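PDB 4HIZ: endosialidase from Enterobacteria phage phi92, which hydrolyses polysialic acid, probably cleaving both alpha-2,8 and alpha-2,9 linkages between the sialic acid units of the polymer. Local coordinates for residues Val479-Asp492 with Pro514-His527. Residues are numbered along the deposited sequence; the frame is centred on the assembly and turned at random.
Sequences VKDGWLYYIFGGED and PADLYSYRLKITEH. With CA (calcium ion), chain B; EDO (1,2-ethanediol), chain R; EDO (1,2-ethanediol), chain L.
The indole of Trp-483 is sandwiched between Arg-521 on one face and His-527 on the other. It sits near one end of strands 483-490 and 516-523, the inner pair of a four-stranded antiparallel blade of the catalytic beta-propeller. Strand 71-75, from far earlier in the chain, flanks 516-523, consistent with the blade that closes the propeller. The Arg-521 guanidinium lies nearly flat on the indole, planes 10° apart, with CZ 3.8 Å from the six-membered ring centroid, a cation-pi stack. The Arg-521 chain is extended through CD, which lies over the five-membered ring as a CH-pi contact; the bend at chi3 (78°) then lays the guanidinium on the six-membered ring. Asp-122 is a further polar partner, and NH2 forms a salt bridge with Asp-533. His-527 meets the other face edge-on, its CE1 3.3 Å from Trp-483 CZ2. His-527 NE2 donates to Gly-482 O (2.9 Å), which lies in the ring plane. Ile-524 N reaches that oxygen from the opposite face of the carbonyl plane, so two donors grip it. Paired backbone bonds join the strands from Leu-484 to Gly-490. Tyr-518 CB lies over one face of the Phe-488 ring. At the far end Ala-515 O and Asp-516 OD2 bind calcium with Thr-79, Phe-81 and His-513. Asp-516 OD1 is hydrogen-bonded to Thr-77 OG1, and Asp-492 to Leu-494. One water bridges Asp-492 OD2 (2.8 Å) and Asp-516 OD2 (2.7 Å).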
ATOM      1  N   VAL A 479      15.652 -24.128   3.975  1.00 11.10           N
ATOM      2  CA  VAL A 479      14.629 -25.168   3.903  1.00 11.13           C
ATOM      3  C   VAL A 479      13.719 -25.062   5.092  1.00 10.76           C
ATOM      4  O   VAL A 479      14.180 -24.837   6.226  1.00 13.45           O
ATOM      5  CB  VAL A 479      15.314 -26.583   3.912  1.00 12.41           C
ATOM      6  CG1 VAL A 479      14.303 -27.731   4.115  1.00 14.26           C
ATOM      7  CG2 VAL A 479      16.072 -26.794   2.595  1.00 12.55           C
ATOM      8  N   LYS A 480      12.425 -25.259   4.858  1.00 10.39           N
ATOM      9  CA  LYS A 480      11.471 -25.403   5.969  1.00 10.81           C
ATOM     10  C   LYS A 480      10.579 -26.587   5.694  1.00 12.38           C
ATOM     11  O   LYS A 480       9.825 -26.586   4.749  1.00 12.87           O
ATOM     12  CB  LYS A 480      10.628 -24.143   6.189  1.00 11.69           C
ATOM     13  CG  LYS A 480       9.599 -24.330   7.352  1.00 12.42           C
ATOM     14  CD  LYS A 480       8.718 -23.107   7.576  1.00 14.79           C
ATOM     15  CE  LYS A 480       7.665 -23.371   8.675  1.00 16.25           C
ATOM     16  NZ  LYS A 480       6.697 -24.391   8.241  1.00 17.54           N
ATOM     17  N   ASP A 481      10.700 -27.627   6.519  1.00 14.55           N
ATOM     18  CA  ASP A 481       9.887 -28.834   6.361  1.00 15.91           C
ATOM     19  C   ASP A 481       9.983 -29.376   4.934  1.00 15.37           C
ATOM     20  O   ASP A 481      11.091 -29.617   4.425  1.00 16.53           O
ATOM     21  CB  ASP A 481       8.422 -28.567   6.819  1.00 19.00           C
ATOM     22  CG  ASP A 481       8.351 -28.138   8.299  1.00 24.29           C
ATOM     23  OD1 ASP A 481       8.872 -28.887   9.158  1.00 26.86           O
ATOM     24  OD2 ASP A 481       7.818 -27.041   8.616  1.00 26.74           O
ATOM     25  N   GLY A 482       8.844 -29.477   4.266  1.00 14.60           N
ATOM     26  CA  GLY A 482       8.801 -30.042   2.924  1.00 13.56           C
ATOM     27  C   GLY A 482       9.033 -29.102   1.763  1.00 12.72           C
ATOM     28  O   GLY A 482       8.798 -29.487   0.622  1.00 12.95           O
ATOM     29  N   TRP A 483       9.516 -27.896   2.048  1.00 11.71           N
ATOM     30  CA  TRP A 483       9.788 -26.929   1.004  1.00 10.66           C
ATOM     31  C   TRP A 483      11.223 -26.415   1.087  1.00 10.61           C
ATOM     32  O   TRP A 483      11.753 -26.148   2.176  1.00 11.88           O
ATOM     33  CB  TRP A 483       8.872 -25.704   1.177  1.00 11.57           C
ATOM     34  CG  TRP A 483       7.412 -25.874   0.926  1.00 13.10           C
ATOM     35  CD1 TRP A 483       6.401 -25.744   1.849  1.00 14.54           C
ATOM     36  CD2 TRP A 483       6.789 -26.127  -0.335  1.00 12.52           C
ATOM     37  NE1 TRP A 483       5.176 -25.890   1.218  1.00 14.66           N
ATOM     38  CE2 TRP A 483       5.393 -26.156  -0.118  1.00 13.78           C
ATOM     39  CE3 TRP A 483       7.286 -26.371  -1.628  1.00 12.66           C
ATOM     40  CZ2 TRP A 483       4.478 -26.382  -1.164  1.00 13.80           C
ATOM     41  CZ3 TRP A 483       6.375 -26.603  -2.676  1.00 12.99           C
ATOM     42  CH2 TRP A 483       4.983 -26.608  -2.430  1.00 13.04           C
ATOM     43  N   LEU A 484      11.862 -26.286  -0.067  1.00 10.09           N
ATOM     44  CA  LEU A 484      13.191 -25.671  -0.162  1.00 10.59           C
ATOM     45  C   LEU A 484      12.998 -24.301  -0.859  1.00 10.67           C
ATOM     46  O   LEU A 484      12.138 -24.171  -1.728  1.00 11.45           O
ATOM     47  CB  LEU A 484      14.075 -26.598  -0.999  1.00 11.57           C
ATOM     48  CG  LEU A 484      15.456 -26.023  -1.380  1.00 12.73           C
ATOM     49  CD1 LEU A 484      16.492 -27.183  -1.510  1.00 13.55           C
ATOM     50  CD2 LEU A 484      15.419 -25.208  -2.684  1.00 13.15           C
ATOM     51  N   TYR A 485      13.771 -23.293  -0.462  1.00  9.82           N
ATOM     52  CA  TYR A 485      13.656 -21.937  -1.009  1.00  9.23           C
ATOM     53  C   TYR A 485      15.008 -21.495  -1.565  1.00 10.14           C
ATOM     54  O   TYR A 485      16.007 -21.478  -0.838  1.00 11.01           O
ATOM     55  CB  TYR A 485      13.248 -20.941   0.076  1.00  9.71           C
ATOM     56  CG  TYR A 485      11.948 -21.355   0.745  1.00 10.17           C
ATOM     57  CD1 TYR A 485      11.955 -22.270   1.811  1.00 10.64           C
ATOM     58  CD2 TYR A 485      10.715 -20.848   0.324  1.00 11.34           C
ATOM     59  CE1 TYR A 485      10.786 -22.698   2.427  1.00 11.34           C
ATOM     60  CE2 TYR A 485       9.554 -21.255   0.943  1.00 11.87           C
ATOM     61  CZ  TYR A 485       9.589 -22.162   1.976  1.00 10.91           C
ATOM     62  OH  TYR A 485       8.397 -22.581   2.579  1.00 11.84           O
ATOM     63  N   TYR A 486      15.022 -21.141  -2.850  1.00  8.67           N
ATOM     64  CA  TYR A 486      16.168 -20.410  -3.404  1.00  9.10           C
ATOM     65  C   TYR A 486      15.713 -18.970  -3.485  1.00  9.96           C
ATOM     66  O   TYR A 486      14.773 -18.656  -4.236  1.00 10.27           O
ATOM     67  CB  TYR A 486      16.538 -20.961  -4.781  1.00  9.31           C
ATOM     68  CG  TYR A 486      17.559 -20.131  -5.589  1.00  8.92           C
ATOM     69  CD1 TYR A 486      18.730 -19.670  -5.010  1.00  9.88           C
ATOM     70  CD2 TYR A 486      17.331 -19.813  -6.937  1.00  9.06           C
ATOM     71  CE1 TYR A 486      19.675 -18.975  -5.724  1.00  9.83           C
ATOM     72  CE2 TYR A 486      18.261 -19.098  -7.686  1.00  9.53           C
ATOM     73  CZ  TYR A 486      19.435 -18.676  -7.062  1.00  9.29           C
ATOM     74  OH  TYR A 486      20.363 -17.962  -7.785  1.00  9.36           O
ATOM     75  N   ILE A 487      16.353 -18.094  -2.724  1.00  9.53           N
ATOM     76  CA  ILE A 487      15.861 -16.725  -2.582  1.00 10.00           C
ATOM     77  C   ILE A 487      16.965 -15.848  -3.135  1.00 10.77           C
ATOM     78  O   ILE A 487      18.127 -15.912  -2.688  1.00 10.49           O
ATOM     79  CB  ILE A 487      15.559 -16.380  -1.106  1.00 10.02           C
ATOM     80  CG1 ILE A 487      14.622 -17.456  -0.534  1.00 10.24           C
ATOM     81  CG2 ILE A 487      14.928 -14.957  -0.976  1.00  9.96           C
ATOM     82  CD1 ILE A 487      14.129 -17.150   0.895  1.00 11.16           C
ATOM     83  N   PHE A 488      16.620 -15.027  -4.116  1.00  9.94           N
ATOM     84  CA  PHE A 488      17.667 -14.469  -4.981  1.00  9.57           C
ATOM     85  C   PHE A 488      17.160 -13.247  -5.730  1.00 10.05           C
ATOM     86  O   PHE A 488      15.981 -12.904  -5.636  1.00 10.22           O
ATOM     87  CB  PHE A 488      18.164 -15.527  -5.977  1.00  9.87           C
ATOM     88  CG  PHE A 488      17.133 -15.935  -7.010  1.00 11.14           C
ATOM     89  CD1 PHE A 488      16.032 -16.698  -6.649  1.00 10.91           C
ATOM     90  CD2 PHE A 488      17.268 -15.542  -8.340  1.00 11.77           C
ATOM     91  CE1 PHE A 488      15.066 -17.087  -7.582  1.00 11.87           C
ATOM     92  CE2 PHE A 488      16.323 -15.919  -9.287  1.00 12.19           C
ATOM     93  CZ  PHE A 488      15.214 -16.705  -8.909  1.00 12.02           C
ATOM     94  N   GLY A 489      18.053 -12.605  -6.498  1.00  9.21           N
ATOM     95  CA  GLY A 489      17.691 -11.343  -7.159  1.00 10.14           C
ATOM     96  C   GLY A 489      17.232 -11.453  -8.598  1.00 10.61           C
ATOM     97  O   GLY A 489      17.605 -12.371  -9.330  1.00 10.80           O
ATOM     98  N   GLY A 490      16.358 -10.513  -8.970  1.00  9.45           N
ATOM     99  CA  GLY A 490      16.025 -10.285 -10.382  1.00 10.60           C
ATOM    100  C   GLY A 490      15.660  -8.828 -10.586  1.00 10.03           C
ATOM    101  O   GLY A 490      15.376  -8.129  -9.599  1.00 10.54           O
ATOM    102  N   GLU A 491      15.676  -8.353 -11.841  1.00 10.04           N
ATOM    103  CA  GLU A 491      15.299  -6.966 -12.115  1.00  9.29           C
ATOM    104  C   GLU A 491      13.992  -6.931 -12.877  1.00  9.94           C
ATOM    105  O   GLU A 491      13.229  -7.920 -12.869  1.00 10.90           O
ATOM    106  CB  GLU A 491      16.429  -6.237 -12.895  1.00  9.01           C
ATOM    107  CG  GLU A 491      17.764  -6.455 -12.111  1.00 10.16           C
ATOM    108  CD  GLU A 491      18.951  -5.702 -12.722  1.00 12.22           C
ATOM    109  OE1 GLU A 491      18.839  -5.142 -13.849  1.00 12.24           O
ATOM    110  OE2 GLU A 491      19.994  -5.666 -12.030  1.00 13.22           O
ATOM    111  N   ASP A 492      13.727  -5.775 -13.490  1.00  9.89           N
ATOM    112  CA  ASP A 492      12.536  -5.575 -14.352  1.00  9.80           C
ATOM    113  C   ASP A 492      13.014  -4.579 -15.393  1.00 10.63           C
ATOM    114  O   ASP A 492      14.160  -4.105 -15.300  1.00 10.98           O
ATOM    115  CB  ASP A 492      11.281  -5.112 -13.539  1.00 12.13           C
ATOM    116  CG  ASP A 492      11.431  -3.720 -12.885  1.00 15.43           C
ATOM    117  OD1 ASP A 492      11.933  -2.781 -13.516  1.00 16.96           O
ATOM    118  OD2 ASP A 492      11.017  -3.527 -11.716  1.00 17.40           O
ATOM    119  N   PRO A 514      15.437  -1.208 -10.110  1.00 11.35           N
ATOM    120  CA  PRO A 514      14.613  -2.372 -10.485  1.00 11.25           C
ATOM    121  C   PRO A 514      15.028  -3.635  -9.749  1.00 11.11           C
ATOM    122  O   PRO A 514      14.376  -4.663  -9.927  1.00 12.54           O
ATOM    123  CB  PRO A 514      14.909  -2.550 -11.994  1.00 12.28           C
ATOM    124  CG  PRO A 514      16.297  -1.961 -12.173  1.00 12.81           C
ATOM    125  CD  PRO A 514      16.330  -0.775 -11.204  1.00 12.40           C
ATOM    126  N   ALA A 515      16.115  -3.583  -8.968  1.00  9.72           N
ATOM    127  CA  ALA A 515      16.537  -4.781  -8.233  1.00 10.03           C
ATOM    128  C   ALA A 515      15.611  -5.100  -7.056  1.00 10.11           C
ATOM    129  O   ALA A 515      15.378  -4.245  -6.203  1.00 10.79           O
ATOM    130  CB  ALA A 515      17.970  -4.555  -7.701  1.00  9.46           C
ATOM    131  N   ASP A 516      15.085  -6.325  -7.048  1.00  8.98           N
ATOM    132  CA  ASP A 516      14.206  -6.827  -5.976  1.00  8.48           C
ATOM    133  C   ASP A 516      14.428  -8.333  -5.819  1.00  8.90           C
ATOM    134  O   ASP A 516      15.143  -8.943  -6.615  1.00 10.05           O
ATOM    135  CB  ASP A 516      12.710  -6.497  -6.274  1.00  9.09           C
ATOM    136  CG  ASP A 516      12.357  -5.089  -5.848  1.00 11.29           C
ATOM    137  OD1 ASP A 516      12.387  -4.792  -4.625  1.00 11.14           O
ATOM    138  OD2 ASP A 516      12.092  -4.250  -6.739  1.00 13.42           O
ATOM    139  N   LEU A 517      13.810  -8.936  -4.803  1.00  9.28           N
ATOM    140  CA  LEU A 517      14.070 -10.349  -4.489  1.00  8.89           C
ATOM    141  C   LEU A 517      12.906 -11.251  -4.876  1.00  9.16           C
ATOM    142  O   LEU A 517      11.743 -10.806  -4.883  1.00 10.20           O
ATOM    143  CB  LEU A 517      14.344 -10.523  -2.973  1.00 10.22           C
ATOM    144  CG  LEU A 517      15.438  -9.624  -2.431  1.00 10.93           C
ATOM    145  CD1 LEU A 517      15.572  -9.877  -0.922  1.00 12.16           C
ATOM    146  CD2 LEU A 517      16.794  -9.908  -3.131  1.00 10.26           C
ATOM    147  N   TYR A 518      13.242 -12.494  -5.180  1.00  8.66           N
ATOM    148  CA  TYR A 518      12.303 -13.545  -5.564  1.00  9.47           C
ATOM    149  C   TYR A 518      12.616 -14.798  -4.764  1.00  9.51           C
ATOM    150  O   TYR A 518      13.755 -14.990  -4.314  1.00 10.94           O
ATOM    151  CB  TYR A 518      12.441 -13.872  -7.069  1.00  9.27           C
ATOM    152  CG  TYR A 518      12.062 -12.675  -7.940  1.00  9.51           C
ATOM    153  CD1 TYR A 518      12.975 -11.625  -8.154  1.00  9.52           C
ATOM    154  CD2 TYR A 518      10.786 -12.593  -8.498  1.00  9.62           C
ATOM    155  CE1 TYR A 518      12.623 -10.513  -8.921  1.00  9.48           C
ATOM    156  CE2 TYR A 518      10.425 -11.485  -9.301  1.00  9.79           C
ATOM    157  CZ  TYR A 518      11.324 -10.451  -9.471  1.00 10.25           C
ATOM    158  OH  TYR A 518      10.991  -9.337 -10.223  1.00 11.42           O
ATOM    159  N   SER A 519      11.598 -15.650  -4.594  1.00  8.71           N
ATOM    160  CA  SER A 519      11.785 -16.941  -3.926  1.00  9.87           C
ATOM    161  C   SER A 519      11.250 -18.063  -4.811  1.00 10.86           C
ATOM    162  O   SER A 519      10.063 -18.036  -5.210  1.00 11.61           O
ATOM    163  CB  SER A 519      11.020 -16.909  -2.614  1.00  9.61           C
ATOM    164  OG  SER A 519      10.986 -18.204  -2.018  1.00 10.43           O
ATOM    165  N   TYR A 520      12.116 -19.019  -5.149  1.00 11.01           N
ATOM    166  CA  TYR A 520      11.675 -20.198  -5.874  1.00 10.75           C
ATOM    167  C   TYR A 520      11.464 -21.278  -4.823  1.00  9.95           C
ATOM    168  O   TYR A 520      12.434 -21.718  -4.149  1.00 10.17           O
ATOM    169  CB  TYR A 520      12.743 -20.643  -6.873  1.00 11.34           C
ATOM    170  CG  TYR A 520      12.331 -21.829  -7.695  1.00 12.12           C
ATOM    171  CD1 TYR A 520      11.534 -21.671  -8.843  1.00 13.56           C
ATOM    172  CD2 TYR A 520      12.729 -23.120  -7.336  1.00 13.00           C
ATOM    173  CE1 TYR A 520      11.158 -22.799  -9.613  1.00 14.56           C
ATOM    174  CE2 TYR A 520      12.365 -24.228  -8.098  1.00 13.75           C
ATOM    175  CZ  TYR A 520      11.605 -24.070  -9.230  1.00 15.11           C
ATOM    176  OH  TYR A 520      11.282 -25.210  -9.963  1.00 16.79           O
ATOM    177  N   ARG A 521      10.205 -21.686  -4.637  1.00  9.92           N
ATOM    178  CA  ARG A 521       9.852 -22.615  -3.560  1.00 10.24           C
ATOM    179  C   ARG A 521       9.605 -23.980  -4.213  1.00 11.16           C
ATOM    180  O   ARG A 521       8.702 -24.130  -5.066  1.00 11.19           O
ATOM    181  CB  ARG A 521       8.583 -22.144  -2.841  1.00  9.50           C
ATOM    182  CG  ARG A 521       8.208 -23.087  -1.698  1.00  9.79           C
ATOM    183  CD  ARG A 521       6.926 -22.623  -0.934  1.00 10.11           C
ATOM    184  NE  ARG A 521       5.689 -22.945  -1.643  1.00 11.70           N
ATOM    185  CZ  ARG A 521       4.487 -22.865  -1.059  1.00 12.94           C
ATOM    186  NH1 ARG A 521       4.374 -22.383   0.172  1.00 12.88           N
ATOM    187  NH2 ARG A 521       3.386 -23.208  -1.734  1.00 12.82           N
ATOM    188  N   LEU A 522      10.433 -24.950  -3.823  1.00 10.80           N
ATOM    189  CA  LEU A 522      10.499 -26.267  -4.456  1.00 10.88           C
ATOM    190  C   LEU A 522      10.081 -27.371  -3.479  1.00 11.39           C
ATOM    191  O   LEU A 522      10.632 -27.488  -2.350  1.00 11.47           O
ATOM    192  CB  LEU A 522      11.949 -26.552  -4.942  1.00 11.46           C
ATOM    193  CG  LEU A 522      12.161 -27.962  -5.517  1.00 13.02           C
ATOM    194  CD1 LEU A 522      11.388 -28.144  -6.820  1.00 14.16           C
ATOM    195  CD2 LEU A 522      13.666 -28.180  -5.802  1.00 14.11           C
ATOM    196  N   LYS A 523       9.123 -28.202  -3.884  1.00 11.04           N
ATOM    197  CA  LYS A 523       8.710 -29.360  -3.065  1.00 11.31           C
ATOM    198  C   LYS A 523       9.834 -30.392  -2.957  1.00 13.05           C
ATOM    199  O   LYS A 523      10.381 -30.839  -3.970  1.00 14.81           O
ATOM    200  CB  LYS A 523       7.451 -29.987  -3.690  1.00 13.08           C
ATOM    201  CG  LYS A 523       7.002 -31.310  -3.084  1.00 14.00           C
ATOM    202  CD  LYS A 523       5.627 -31.654  -3.683  1.00 15.73           C
ATOM    203  CE  LYS A 523       5.045 -32.938  -3.117  1.00 18.01           C
ATOM    204  NZ  LYS A 523       5.973 -34.065  -3.330  1.00 18.41           N
ATOM    205  N   ILE A 524      10.180 -30.776  -1.725  1.00 12.92           N
ATOM    206  CA  ILE A 524      11.298 -31.696  -1.527  1.00 13.48           C
ATOM    207  C   ILE A 524      10.937 -32.950  -0.703  1.00 15.71           C
ATOM    208  O   ILE A 524      11.786 -33.816  -0.508  1.00 18.43           O
ATOM    209  CB  ILE A 524      12.546 -31.000  -0.854  1.00 14.64           C
ATOM    210  CG1 ILE A 524      12.116 -30.324   0.460  1.00 15.82           C
ATOM    211  CG2 ILE A 524      13.261 -30.056  -1.886  1.00 15.01           C
ATOM    212  CD1 ILE A 524      13.228 -29.854   1.346  1.00 17.39           C
ATOM    213  N   THR A 525       9.699 -33.050  -0.226  1.00 15.74           N
ATOM    214  CA  THR A 525       9.218 -34.274   0.445  1.00 17.83           C
ATOM    215  C   THR A 525       7.779 -34.519   0.006  1.00 15.87           C
ATOM    216  O   THR A 525       7.185 -33.658  -0.659  1.00 16.28           O
ATOM    217  CB  THR A 525       9.174 -34.167   2.017  1.00 22.58           C
ATOM    218  OG1 THR A 525       8.106 -33.290   2.418  1.00 22.91           O
ATOM    219  CG2 THR A 525      10.476 -33.685   2.603  1.00 25.13           C
ATOM    220  N   GLU A 526       7.198 -35.649   0.406  1.00 16.06           N
ATOM    221  CA  GLU A 526       5.767 -35.845   0.164  1.00 17.13           C
ATOM    222  C   GLU A 526       4.988 -34.809   0.963  1.00 17.16           C
ATOM    223  O   GLU A 526       5.346 -34.504   2.106  1.00 18.34           O
ATOM    224  CB  GLU A 526       5.314 -37.262   0.552  1.00 20.39           C
ATOM    225  CG  GLU A 526       5.907 -38.302  -0.383  1.00 27.22           C
ATOM    226  CD  GLU A 526       5.272 -39.687  -0.286  1.00 38.40           C
ATOM    227  OE1 GLU A 526       4.181 -39.836   0.308  1.00 42.72           O
ATOM    228  OE2 GLU A 526       5.881 -40.642  -0.814  1.00 43.48           O
ATOM    229  N   HIS A 527       3.940 -34.249   0.364  1.00 15.76           N
ATOM    230  CA  HIS A 527       3.071 -33.353   1.109  1.00 15.38           C
ATOM    231  C   HIS A 527       1.769 -34.074   1.458  1.00 16.44           C
ATOM    232  O   HIS A 527       0.798 -34.048   0.689  1.00 16.84           O
ATOM    233  CB  HIS A 527       2.836 -32.067   0.294  1.00 15.59           C
ATOM    234  CG  HIS A 527       4.055 -31.211   0.198  1.00 16.16           C
ATOM    235  ND1 HIS A 527       4.094 -30.047  -0.534  1.00 17.25           N
ATOM    236  CD2 HIS A 527       5.289 -31.359   0.745  1.00 15.31           C
ATOM    237  CE1 HIS A 527       5.304 -29.508  -0.438  1.00 16.43           C
ATOM    238  NE2 HIS A 527       6.044 -30.279   0.342  1.00 15.60           N
TER
HETATM  239 CA    CA B 823      13.804  -2.259  -6.205  1.00 16.23          CA
HETATM  240  C1  EDO R 812      11.213 -24.845  11.389  1.00 37.07           C
HETATM  241  O1  EDO R 812      11.282 -23.837  12.394  1.00 30.82           O
HETATM  242  C2  EDO R 812       9.781 -25.154  10.991  1.00 41.47           C
HETATM  243  O2  EDO R 812       9.718 -26.528  10.610  1.00 46.13           O
HETATM  244  C1  EDO L 806      17.160 -23.594   8.314  1.00 29.27           C
HETATM  245  O1  EDO L 806      17.896 -22.376   8.391  1.00 21.85           O
HETATM  246  C2  EDO L 806      17.674 -24.547   7.233  1.00 31.02           C
HETATM  247  O2  EDO L 806      17.743 -23.865   5.996  1.00 26.18           O
HETATM  248  O   HOH W   1      12.538  -7.232  -9.770  1.00 13.71           O
HETATM  249  O   HOH W   2      10.585  -8.952 -12.943  1.00 13.68           O
HETATM  250  O   HOH W   3      11.240  -4.814  -9.261  1.00 14.15           O